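Local coordinates for protein geranyltranstransferase (Staphylococcus aureus, PDB 1RTR) that makes the C15 isoprenoid precursor farnesyl diphosphate, probably by condensing isopentenyl diphosphate with dimethylallyl and then geranyl diphosphate, at residues L4-N7 with K8-E12; E12-N15 with E16-V19; M73-T76 with Y77-H81; M158-G162 with Q163-L167; T199-H202 with L203-S207. One frame throughout, in Å; residues are numbered along the deposited sequence. Where two conformers were deposited one is given.

Contact 1 of 5, residues L4-N7 with K8-E12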
# COMPACT_ATOMS: atom_id res chain seq x y z
N LEU A 4 -26.50 -0.33 18.68
CA LEU A 4 -25.06 -0.50 18.85
C LEU A 4 -24.43 0.75 19.46
O LEU A 4 -24.09 1.70 18.74
CB LEU A 4 -24.36 -0.82 17.51
CG LEU A 4 -24.97 -1.80 16.50
CD1 LEU A 4 -24.20 -1.71 15.20
CD2 LEU A 4 -24.97 -3.22 17.03
N PRO A 5 -24.30 0.76 20.79
CA PRO A 5 -23.61 1.85 21.49
C PRO A 5 -22.25 2.10 20.85
O PRO A 5 -21.55 1.13 20.51
CB PRO A 5 -23.45 1.31 22.92
CG PRO A 5 -24.56 0.33 23.08
CD PRO A 5 -24.78 -0.28 21.73
N MET A 6 -21.90 3.37 20.66
CA MET A 6 -20.65 3.73 20.02
C MET A 6 -19.45 3.16 20.77
O MET A 6 -18.55 2.58 20.15
CB MET A 6 -20.52 5.26 19.89
CG MET A 6 -19.23 5.72 19.23
SD MET A 6 -19.50 6.61 17.69
CE MET A 6 -18.00 7.67 17.65
N ASN A 7 -19.44 3.30 22.09
CA ASN A 7 -18.32 2.80 22.90
C ASN A 7 -18.15 1.28 22.85
O ASN A 7 -17.05 0.77 23.08
CB ASN A 7 -18.44 3.27 24.35
CG ASN A 7 -19.80 3.00 24.92
OD1 ASN A 7 -20.70 3.84 24.80
ND2 ASN A 7 -19.99 1.83 25.52
N LYS A 8 -19.23 0.55 22.56
CA LYS A 8 -19.13 -0.90 22.42
C LYS A 8 -18.54 -1.33 21.08
O LYS A 8 -17.92 -2.40 20.99
CB LYS A 8 -20.48 -1.58 22.68
CG LYS A 8 -20.69 -1.96 24.15
CD LYS A 8 -20.14 -3.34 24.45
CE LYS A 8 -21.05 -4.11 25.40
NZ LYS A 8 -20.70 -3.84 26.83
N LEU A 9 -18.73 -0.52 20.04
CA LEU A 9 -18.05 -0.74 18.76
C LEU A 9 -16.56 -0.39 18.85
O LEU A 9 -15.71 -1.18 18.43
CB LEU A 9 -18.73 0.04 17.64
CG LEU A 9 -19.84 -0.69 16.89
CD1 LEU A 9 -20.62 0.30 16.09
CD2 LEU A 9 -19.30 -1.78 15.99
N ILE A 10 -16.26 0.78 19.40
CA ILE A 10 -14.88 1.20 19.67
C ILE A 10 -14.11 0.10 20.40
O ILE A 10 -12.95 -0.17 20.06
CB ILE A 10 -14.86 2.52 20.51
CG1 ILE A 10 -15.44 3.68 19.70
CG2 ILE A 10 -13.44 2.85 20.98
CD1 ILE A 10 -15.42 5.04 20.41
N ASP A 11 -14.75 -0.52 21.38
CA ASP A 11 -14.15 -1.60 22.17
C ASP A 11 -13.83 -2.80 21.32
O ASP A 11 -12.72 -3.34 21.40
CB ASP A 11 -15.08 -2.02 23.31
CG ASP A 11 -15.05 -1.06 24.48
OD1 ASP A 11 -15.97 -1.15 25.33
OD2 ASP A 11 -14.16 -0.19 24.63
N GLU A 12 -14.79 -3.22 20.50
CA GLU A 12 -14.60 -4.35 19.62
C GLU A 12 -13.48 -4.10 18.61
O GLU A 12 -12.65 -4.97 18.38
CB GLU A 12 -15.90 -4.72 18.90
CG GLU A 12 -15.85 -6.10 18.29
CD GLU A 12 -17.13 -6.48 17.59
OE1 GLU A 12 -18.12 -5.73 17.70
OE2 GLU A 12 -17.14 -7.54 16.94
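Asp11 turns one face of its carboxylate to Asn7 O, which stands almost directly over Asp11 CG at 3.1 Å. Both partners are acceptors, so this approach is no hydrogen bond; the hydrogen bond is the backbone one, Asp11 N to Asn7 O. The other flat group, the Asn7 carboxamide, has Lys8 N beneath one face, 3.4 Å from Asn7 CG. It is folded back there because CG stands between the backbone N and the carbonyl carbon (chi1 50°). Two donors face each other here, Asn7 ND2 and Lys8 N, and no bond results.

The bonds of the first turn are weak at its start. Pro5, at the N-cap position, offers its carbonyl to Lys8 N and Leu9 N, both weakly, before Ile10 N makes a straight bond to Met6 O (3.0 Å, 177°). The apolar contacts are sparse: Met6 CG meets Ile10 CD1 at 4.0 Å, and Leu4 CB meets Leu9 CD1 at 4.2 Å.

This is the start of helix 6-18, at the protein surface. Leu4, Met6 and Leu9 turn to helix 45-56, touching Asp55, Val48, and Leu51 with Leu52 respectively, while Tyr61 from a loop covers Leu4 and Leu9.

Contact 2 of 5, residues E12-N15 with E16-V19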
# COMPACT_ATOMS: atom_id res chain seq x y z
N GLU A 12 -14.79 -3.22 20.50
CA GLU A 12 -14.60 -4.35 19.62
C GLU A 12 -13.48 -4.10 18.61
O GLU A 12 -12.65 -4.97 18.38
CB GLU A 12 -15.90 -4.72 18.90
CG GLU A 12 -15.85 -6.10 18.29
CD GLU A 12 -17.13 -6.48 17.59
OE1 GLU A 12 -18.12 -5.73 17.70
OE2 GLU A 12 -17.14 -7.54 16.94
N VAL A 13 -13.46 -2.89 18.04
CA VAL A 13 -12.40 -2.47 17.13
C VAL A 13 -11.06 -2.56 17.85
O VAL A 13 -10.11 -3.15 17.32
CB VAL A 13 -12.67 -1.05 16.53
CG1 VAL A 13 -11.41 -0.43 15.94
CG2 VAL A 13 -13.74 -1.12 15.45
N ASN A 14 -10.98 -2.01 19.05
CA ASN A 14 -9.74 -2.07 19.83
C ASN A 14 -9.24 -3.50 20.10
O ASN A 14 -8.04 -3.76 19.98
CB ASN A 14 -9.86 -1.26 21.11
CG ASN A 14 -9.88 0.26 20.87
OD1 ASN A 14 -10.36 1.02 21.71
ND2 ASN A 14 -9.37 0.69 19.72
N ASN A 15 -10.15 -4.42 20.44
CA ASN A 15 -9.77 -5.81 20.68
C ASN A 15 -9.23 -6.47 19.41
O ASN A 15 -8.21 -7.17 19.44
CB ASN A 15 -10.94 -6.62 21.27
CG ASN A 15 -11.36 -6.12 22.65
OD1 ASN A 15 -10.54 -5.70 23.46
ND2 ASN A 15 -12.66 -6.15 22.91
N GLU A 16 -9.90 -6.22 18.30
CA GLU A 16 -9.45 -6.73 17.01
C GLU A 16 -8.10 -6.14 16.58
O GLU A 16 -7.26 -6.85 16.05
CB GLU A 16 -10.51 -6.51 15.93
CG GLU A 16 -11.78 -7.29 16.18
CD GLU A 16 -11.73 -8.72 15.66
OE1 GLU A 16 -10.67 -9.14 15.10
OE2 GLU A 16 -12.75 -9.43 15.78
N LEU A 17 -7.89 -4.85 16.84
CA LEU A 17 -6.65 -4.20 16.43
C LEU A 17 -5.44 -4.64 17.27
O LEU A 17 -4.32 -4.66 16.76
CB LEU A 17 -6.79 -2.68 16.47
CG LEU A 17 -7.65 -1.97 15.42
CD1 LEU A 17 -7.77 -0.50 15.78
CD2 LEU A 17 -7.09 -2.11 14.01
N SER A 18 -5.66 -4.96 18.55
CA SER A 18 -4.59 -5.39 19.45
C SER A 18 -4.01 -6.75 19.06
O SER A 18 -2.87 -7.08 19.40
CB SER A 18 -5.09 -5.45 20.90
OG SER A 18 -5.93 -6.57 21.11
N VAL A 19 -4.80 -7.52 18.33
CA VAL A 19 -4.43 -8.88 17.97
C VAL A 19 -4.47 -9.08 16.44
O VAL A 19 -4.63 -10.20 15.96
CB VAL A 19 -5.33 -9.88 18.76
CG1 VAL A 19 -6.69 -10.08 18.07
CG2 VAL A 19 -4.61 -11.19 19.01
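Val13 and Leu17, one helical turn apart, supply the apolar part of the contact. Their side chains run side by side in the same direction, and Val13 CG1 comes to 3.6 Å from Leu17 CD1. The valine puts that methyl forward by holding CG1 anti to the backbone N (chi1 162°). Both residues are buried, with Val13 against Pro47 and Leu51 of helix 45-56, and Leu17 against Ile69 and Glu72 of helix 65-83.

Backbone hydrogen bonds form the second group. Glu16 N bonds Glu12 O at 3.0 Å, Leu17 N bonds Val13 O at 2.8 Å, and Ser18 N bonds Asn14 O at 3.0 Å, the i to i+4 pattern of an alpha helix. At the C-terminal end a side chain joins in: Ser18 OG gives its proton to Asn15 O at 2.9 Å, reaching the oxygen with a C=O...O angle of 123° and a tilt of 30° from the carbonyl plane.

The charged groups make a third set. Glu12 OE2 and Glu16 OE2 are 4.9 Å apart, like charges one turn from each other, and Glu62 brings a further carboxylate close to Glu12. Tyr61 OH is hydrogen-bonded to Glu12 OE1. Such a cluster of acids would be expected to raise the proton affinity of its members, and the tyrosine probably offsets part of that effect by stabilising the charged form of Glu12.

Contact 3 of 5, residues M73-T76 with Y77-H81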
# COMPACT_ATOMS: atom_id res chain seq x y z
N MET A 73 -5.87 0.64 9.68
CA MET A 73 -4.45 0.42 9.34
C MET A 73 -3.95 1.53 8.41
O MET A 73 -2.86 2.08 8.61
CB MET A 73 -4.24 -0.96 8.70
CG MET A 73 -3.97 -2.11 9.67
SD MET A 73 -3.98 -3.74 8.87
CE MET A 73 -4.10 -4.75 10.30
N ILE A 74 -4.77 1.88 7.40
CA ILE A 74 -4.42 2.94 6.46
C ILE A 74 -4.31 4.28 7.16
O ILE A 74 -3.40 5.07 6.88
CB ILE A 74 -5.46 3.02 5.33
CG1 ILE A 74 -5.47 1.71 4.54
CG2 ILE A 74 -5.20 4.24 4.43
CD1 ILE A 74 -4.57 1.67 3.35
N HIS A 75 -5.24 4.55 8.07
CA HIS A 75 -5.19 5.79 8.85
C HIS A 75 -3.96 5.81 9.76
O HIS A 75 -3.27 6.84 9.86
CB HIS A 75 -6.51 6.00 9.61
CG HIS A 75 -6.43 7.05 10.67
ND1 HIS A 75 -6.38 8.40 10.38
CD2 HIS A 75 -6.40 6.96 12.02
CE1 HIS A 75 -6.31 9.09 11.50
NE2 HIS A 75 -6.33 8.24 12.52
N THR A 76 -3.67 4.67 10.41
CA THR A 76 -2.50 4.55 11.28
C THR A 76 -1.20 4.79 10.51
O THR A 76 -0.33 5.56 10.96
CB THR A 76 -2.48 3.16 11.94
OG1 THR A 76 -3.66 2.98 12.73
CG2 THR A 76 -1.35 3.06 12.94
N TYR A 77 -1.06 4.13 9.36
CA TYR A 77 0.14 4.29 8.53
C TYR A 77 0.36 5.75 8.11
O TYR A 77 1.49 6.22 8.09
CB TYR A 77 0.13 3.35 7.31
CG TYR A 77 0.23 4.04 5.97
CD1 TYR A 77 1.43 4.60 5.52
CD2 TYR A 77 -0.88 4.15 5.14
CE1 TYR A 77 1.52 5.25 4.28
CE2 TYR A 77 -0.81 4.80 3.90
CZ TYR A 77 0.39 5.34 3.48
OH TYR A 77 0.45 5.96 2.26
N SER A 78 -0.71 6.45 7.75
CA SER A 78 -0.55 7.85 7.32
C SER A 78 -0.01 8.73 8.46
O SER A 78 0.82 9.61 8.24
CB SER A 78 -1.86 8.40 6.73
OG SER A 78 -2.87 8.54 7.72
N LEU A 79 -0.46 8.44 9.68
CA LEU A 79 0.01 9.13 10.87
C LEU A 79 1.49 8.90 11.13
O LEU A 79 2.22 9.85 11.41
CB LEU A 79 -0.82 8.70 12.10
CG LEU A 79 -1.99 9.59 12.57
CD1 LEU A 79 -2.59 10.50 11.45
CD2 LEU A 79 -3.08 8.74 13.24
N ILE A 80 1.94 7.65 11.04
CA ILE A 80 3.35 7.34 11.27
C ILE A 80 4.20 8.11 10.27
O ILE A 80 5.19 8.72 10.65
CB ILE A 80 3.64 5.82 11.19
CG1 ILE A 80 2.96 5.07 12.33
CG2 ILE A 80 5.14 5.57 11.25
CD1 ILE A 80 2.68 3.61 12.02
N HIS A 81 3.81 8.09 9.00
CA HIS A 81 4.55 8.85 8.00
C HIS A 81 4.43 10.36 8.23
O HIS A 81 5.45 11.06 8.19
CB HIS A 81 4.18 8.47 6.57
CG HIS A 81 4.79 7.18 6.11
ND1 HIS A 81 5.19 6.18 6.98
CD2 HIS A 81 5.05 6.71 4.87
CE1 HIS A 81 5.67 5.16 6.29
NE2 HIS A 81 5.60 5.46 5.01
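Leu79 follows the flank of the preceding turn and ends on the imidazole of His75. Its CB is 3.4 Å from Thr76 O, and CG passes His75 O at 4.1 Å. Beyond the branch, CD1 comes to 4.0 Å from His75 CE1, while CD2 comes nearest to the ring, 3.4 Å from His75 NE2. The methyl approaches the ring obliquely, and the two side chains cross at a slant. His75 takes part because its CG is anti to the backbone N (chi1 166°), which swings the imidazole along the helix toward Leu79.

The backbone beneath is regular, from Tyr77 N bonded to Met73 O through to Ile80 N bonded to Thr76 O. One carbonyl carries two donors: His75 O receives Ser78 OG at 2.8 Å and Leu79 N at 3.2 Å, both from the same face of its plane. Tyr77 brings CD2 to 3.2 Å from Ile74 O, and its CD1 lies over the centre of the His81 ring.

Helix 65-83 runs into the first aspartate-rich motif of prenyl synthases, which in relatives binds magnesium and substrate diphosphate. Tyr77 and His81 also pack on Asp113 of the second subunit, and His81 NE2 is hydrogen-bonded to Asp113 OD2 of the same chain. Ser78 OG, by contrast, spends its proton within its own helix, and the carbonyl of His75, gripped by two donors, is probably the more polarised for it.

Contact 4 of 5, residues M158-G162 with Q163-L167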
# COMPACT_ATOMS: atom_id res chain seq x y z
N MET A 158 1.61 19.73 2.27
CA MET A 158 3.03 20.01 2.50
C MET A 158 3.55 21.11 1.57
O MET A 158 4.34 21.95 1.97
CB MET A 158 3.88 18.74 2.30
CG MET A 158 3.69 17.65 3.33
SD MET A 158 4.59 17.98 4.83
CE MET A 158 3.31 17.80 6.01
N GLN A 159 3.11 21.08 0.31
CA GLN A 159 3.40 22.13 -0.66
C GLN A 159 2.89 23.50 -0.21
O GLN A 159 3.54 24.52 -0.44
CB GLN A 159 2.78 21.77 -2.01
CG GLN A 159 3.22 22.66 -3.14
CD GLN A 159 2.73 22.17 -4.48
OE1 GLN A 159 1.71 22.64 -4.98
NE2 GLN A 159 3.44 21.20 -5.05
N SER A 160 1.72 23.50 0.43
CA SER A 160 1.04 24.72 0.88
C SER A 160 1.57 25.28 2.19
O SER A 160 1.16 26.38 2.59
CB SER A 160 -0.46 24.44 1.04
OG SER A 160 -1.04 24.13 -0.20
N GLU A 161 2.46 24.55 2.86
CA GLU A 161 2.91 24.91 4.21
C GLU A 161 3.50 26.31 4.26
O GLU A 161 4.40 26.65 3.49
CB GLU A 161 3.93 23.89 4.72
CG GLU A 161 4.32 24.08 6.18
CD GLU A 161 4.64 22.77 6.86
OE1 GLU A 161 3.74 22.21 7.53
OE2 GLU A 161 5.79 22.28 6.71
N GLY A 162 2.95 27.13 5.17
CA GLY A 162 3.37 28.51 5.35
C GLY A 162 3.13 29.42 4.15
O GLY A 162 3.82 30.43 4.00
N GLN A 163 2.18 29.05 3.30
CA GLN A 163 1.73 29.90 2.20
C GLN A 163 0.29 30.30 2.45
O GLN A 163 -0.44 29.57 3.13
CB GLN A 163 1.83 29.19 0.84
CG GLN A 163 3.17 28.54 0.54
CD GLN A 163 4.24 29.55 0.17
OE1 GLN A 163 4.58 29.69 -1.01
NE2 GLN A 163 4.78 30.24 1.17
N PRO A 164 -0.13 31.46 1.94
CA PRO A 164 -1.53 31.89 2.04
C PRO A 164 -2.30 31.40 0.83
O PRO A 164 -2.36 32.07 -0.20
CB PRO A 164 -1.43 33.42 2.08
CG PRO A 164 0.01 33.75 1.69
CD PRO A 164 0.69 32.47 1.25
N ILE A 165 -2.88 30.21 0.95
CA ILE A 165 -3.62 29.59 -0.14
C ILE A 165 -5.08 30.02 -0.05
O ILE A 165 -5.55 30.34 1.03
CB ILE A 165 -3.48 28.05 -0.06
CG1 ILE A 165 -3.73 27.54 1.37
CG2 ILE A 165 -2.08 27.63 -0.51
CD1 ILE A 165 -4.25 26.13 1.44
N ASP A 166 -5.77 30.02 -1.19
CA ASP A 166 -7.20 30.33 -1.22
C ASP A 166 -8.11 29.17 -0.76
O ASP A 166 -7.64 28.08 -0.45
CB ASP A 166 -7.61 30.87 -2.61
CG ASP A 166 -7.41 29.86 -3.73
OD1 ASP A 166 -7.60 28.65 -3.51
OD2 ASP A 166 -7.09 30.20 -4.89
N LEU A 167 -9.41 29.42 -0.73
CA LEU A 167 -10.37 28.46 -0.18
C LEU A 167 -10.59 27.21 -1.04
O LEU A 167 -10.89 26.15 -0.50
CB LEU A 167 -11.70 29.15 0.14
CG LEU A 167 -12.76 28.35 0.92
CD1 LEU A 167 -12.28 28.06 2.34
CD2 LEU A 167 -14.09 29.07 0.93
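Ser160 and Gln163 close a type II beta turn, and the backbone hydrogen bond across it, Gln163 N to Ser160 O, is 2.9 Å long with an N-H...O angle of 148°. Gly162 takes the third position of the turn with phi 64°, a positive value that glycine adopts easily.

The second hydrogen bond comes from a side chain. Gln163 NE2 reaches back to Gly162 O at 3.0 Å. The oxygen lies close to the plane of the glutamine amide, as suits an N-H donor, yet the nitrogen stands well above the carbonyl plane and so is not on a lone pair. The bend at chi2 (-75°) folds the amide back over the turn, and on the way Gln163 CG passes 3.6 Å from Ser160 O.

The side chains of Ser160 and Ile165 supply a further van der Waals contact. Ile165 CG2 meets Ser160 OG at 3.7 Å and Ser160 CB at 3.9 Å. The serine hydroxyl has its polar partner further back, in a hydrogen bond with Leu156 O.

The turn and the residues after it lead from helix 150-159 to helix 167-177 at the surface. Asp166 is the N-cap of the second helix and hydrogen-bonds Thr169, while Ser160 and Ile165 both lie on Ile173 of that helix. On the helix 150-159 side, Met158 packs on Trp106 of the second subunit and Gln159 on Asp27 of that subunit.

Contact 5 of 5, residues T199-H202 with L203-S207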
# COMPACT_ATOMS: atom_id res chain seq x y z
N THR A 199 -29.65 5.16 -3.69
CA THR A 199 -29.20 5.18 -2.27
C THR A 199 -27.70 5.44 -2.16
O THR A 199 -27.25 6.15 -1.25
CB THR A 199 -29.57 3.87 -1.51
OG1 THR A 199 -30.99 3.66 -1.55
CG2 THR A 199 -29.28 3.99 -0.01
N LYS A 200 -26.92 4.85 -3.06
CA LYS A 200 -25.49 5.10 -3.15
C LYS A 200 -25.17 6.58 -3.36
O LYS A 200 -24.30 7.14 -2.68
CB LYS A 200 -24.85 4.25 -4.24
CG LYS A 200 -24.51 2.83 -3.81
CD LYS A 200 -23.93 2.05 -4.98
CE LYS A 200 -23.82 0.57 -4.65
NZ LYS A 200 -23.23 -0.20 -5.79
N GLU A 201 -25.89 7.21 -4.28
CA GLU A 201 -25.73 8.65 -4.54
C GLU A 201 -25.91 9.49 -3.30
O GLU A 201 -25.14 10.41 -3.06
CB GLU A 201 -26.72 9.13 -5.60
CG GLU A 201 -26.73 10.65 -5.78
CD GLU A 201 -27.70 11.40 -4.86
OE1 GLU A 201 -28.90 11.00 -4.81
OE2 GLU A 201 -27.27 12.39 -4.20
N HIS A 202 -26.94 9.20 -2.52
CA HIS A 202 -27.21 10.00 -1.33
C HIS A 202 -26.19 9.74 -0.25
O HIS A 202 -25.84 10.64 0.52
CB HIS A 202 -28.62 9.73 -0.79
CG HIS A 202 -29.71 10.14 -1.73
ND1 HIS A 202 -30.45 9.23 -2.45
CD2 HIS A 202 -30.19 11.36 -2.06
CE1 HIS A 202 -31.34 9.87 -3.19
NE2 HIS A 202 -31.19 11.17 -2.98
N LEU A 203 -25.70 8.51 -0.19
CA LEU A 203 -24.71 8.16 0.84
C LEU A 203 -23.40 8.84 0.52
O LEU A 203 -22.69 9.30 1.42
CB LEU A 203 -24.56 6.65 0.95
CG LEU A 203 -25.70 5.96 1.72
CD1 LEU A 203 -25.76 4.48 1.37
CD2 LEU A 203 -25.55 6.18 3.22
N GLU A 204 -23.10 8.92 -0.77
CA GLU A 204 -21.95 9.65 -1.28
C GLU A 204 -21.92 11.13 -0.87
O GLU A 204 -21.00 11.53 -0.15
CB GLU A 204 -21.87 9.53 -2.80
CG GLU A 204 -20.80 8.58 -3.29
CD GLU A 204 -19.71 9.28 -4.07
OE1 GLU A 204 -19.04 10.17 -3.47
OE2 GLU A 204 -19.52 8.92 -5.28
N SER A 205 -22.91 11.91 -1.29
CA SER A 205 -22.99 13.31 -0.85
C SER A 205 -22.96 13.40 0.65
O SER A 205 -22.24 14.24 1.22
CB SER A 205 -24.25 14.03 -1.33
OG SER A 205 -24.52 13.74 -2.68
N TYR A 206 -23.72 12.53 1.31
CA TYR A 206 -23.70 12.54 2.76
C TYR A 206 -22.27 12.47 3.24
O TYR A 206 -21.86 13.28 4.07
CB TYR A 206 -24.55 11.40 3.35
CG TYR A 206 -24.19 11.07 4.79
CD1 TYR A 206 -23.29 10.04 5.09
CD2 TYR A 206 -24.72 11.79 5.85
CE1 TYR A 206 -22.95 9.73 6.41
CE2 TYR A 206 -24.39 11.50 7.17
CZ TYR A 206 -23.52 10.47 7.44
OH TYR A 206 -23.19 10.19 8.74
N SER A 207 -21.49 11.51 2.71
CA SER A 207 -20.12 11.29 3.20
C SER A 207 -19.20 12.46 2.90
O SER A 207 -18.37 12.84 3.74
CB SER A 207 -19.53 9.99 2.64
OG SER A 207 -19.08 10.17 1.31
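Thr199 and Leu203 form the tight side of an i to i+4 contact near the start of helix 197-227, in the all-alpha fold of the isoprenoid synthases; further along, the same helix carries the second aspartate-rich motif of the family. Their side chains run alongside each other in one direction, with Thr199 CG2 at 3.8 Å from Leu203 CD1. Leu203 CD1 also comes to 3.4 Å from Thr199 O. Thr199 places CG2 there by keeping it anti to the backbone N, which leaves OG1 beside that nitrogen and hydrogen-bonded to Asp196. Both residues are buried: Leu203 touches Val186 of helix 179-193 and Leu281 of helix 279-289, and Tyr206 sends its hydroxyl to Leu281 O.

The other side of the helix is looser and polar. Ser205 OG stands 3.4 Å from both Glu201 O and Glu201 OE2; both would be weak bonds, and which oxygen takes the single proton is not settled. The Glu201 side chain bends at chi2 (-89°), which carries its carboxylate over one face of the His202 ring, with Glu201 CD 3.7 Å above the plane and nearer the rim than the centre. Glu268 of helix 245-270 touches Glu201, His202 and Ser205, and Glu204 is exposed.

Backbone bonds are regular on both sides, Ser205 N to Glu201 O being nearly straight at 169°. Three residues past Glu204, Ser207 OG, which is also hydrogen-bonded to Thr183 OG1, donates to Glu204 O at 2.8 Å, in the carbonyl plane and on a lone pair.

How the contacts relate
Contacts 1 and 2 follow one another along helix 6-18, sharing Glu12, contact 1 including the loop residues that lead into it. They show a gradient: contact 1 is a surface helix start with weak bonds and little apolar contact, whereas contact 2 sinks its valine and leucine between helices. Contact 3 is the buried member, its centre about 10 Å from the centre of the chain, and contact 5 is partly buried, with one apolar and one polar flank. Contact 4, about 23 Å from that centre, differs in form, a loop closed by a turn. Serine hydroxyls bond backbone carbonyls in contacts 2 to 5, in contact 4 one before the turn. Contacts 3 and 4 alone touch the second subunit.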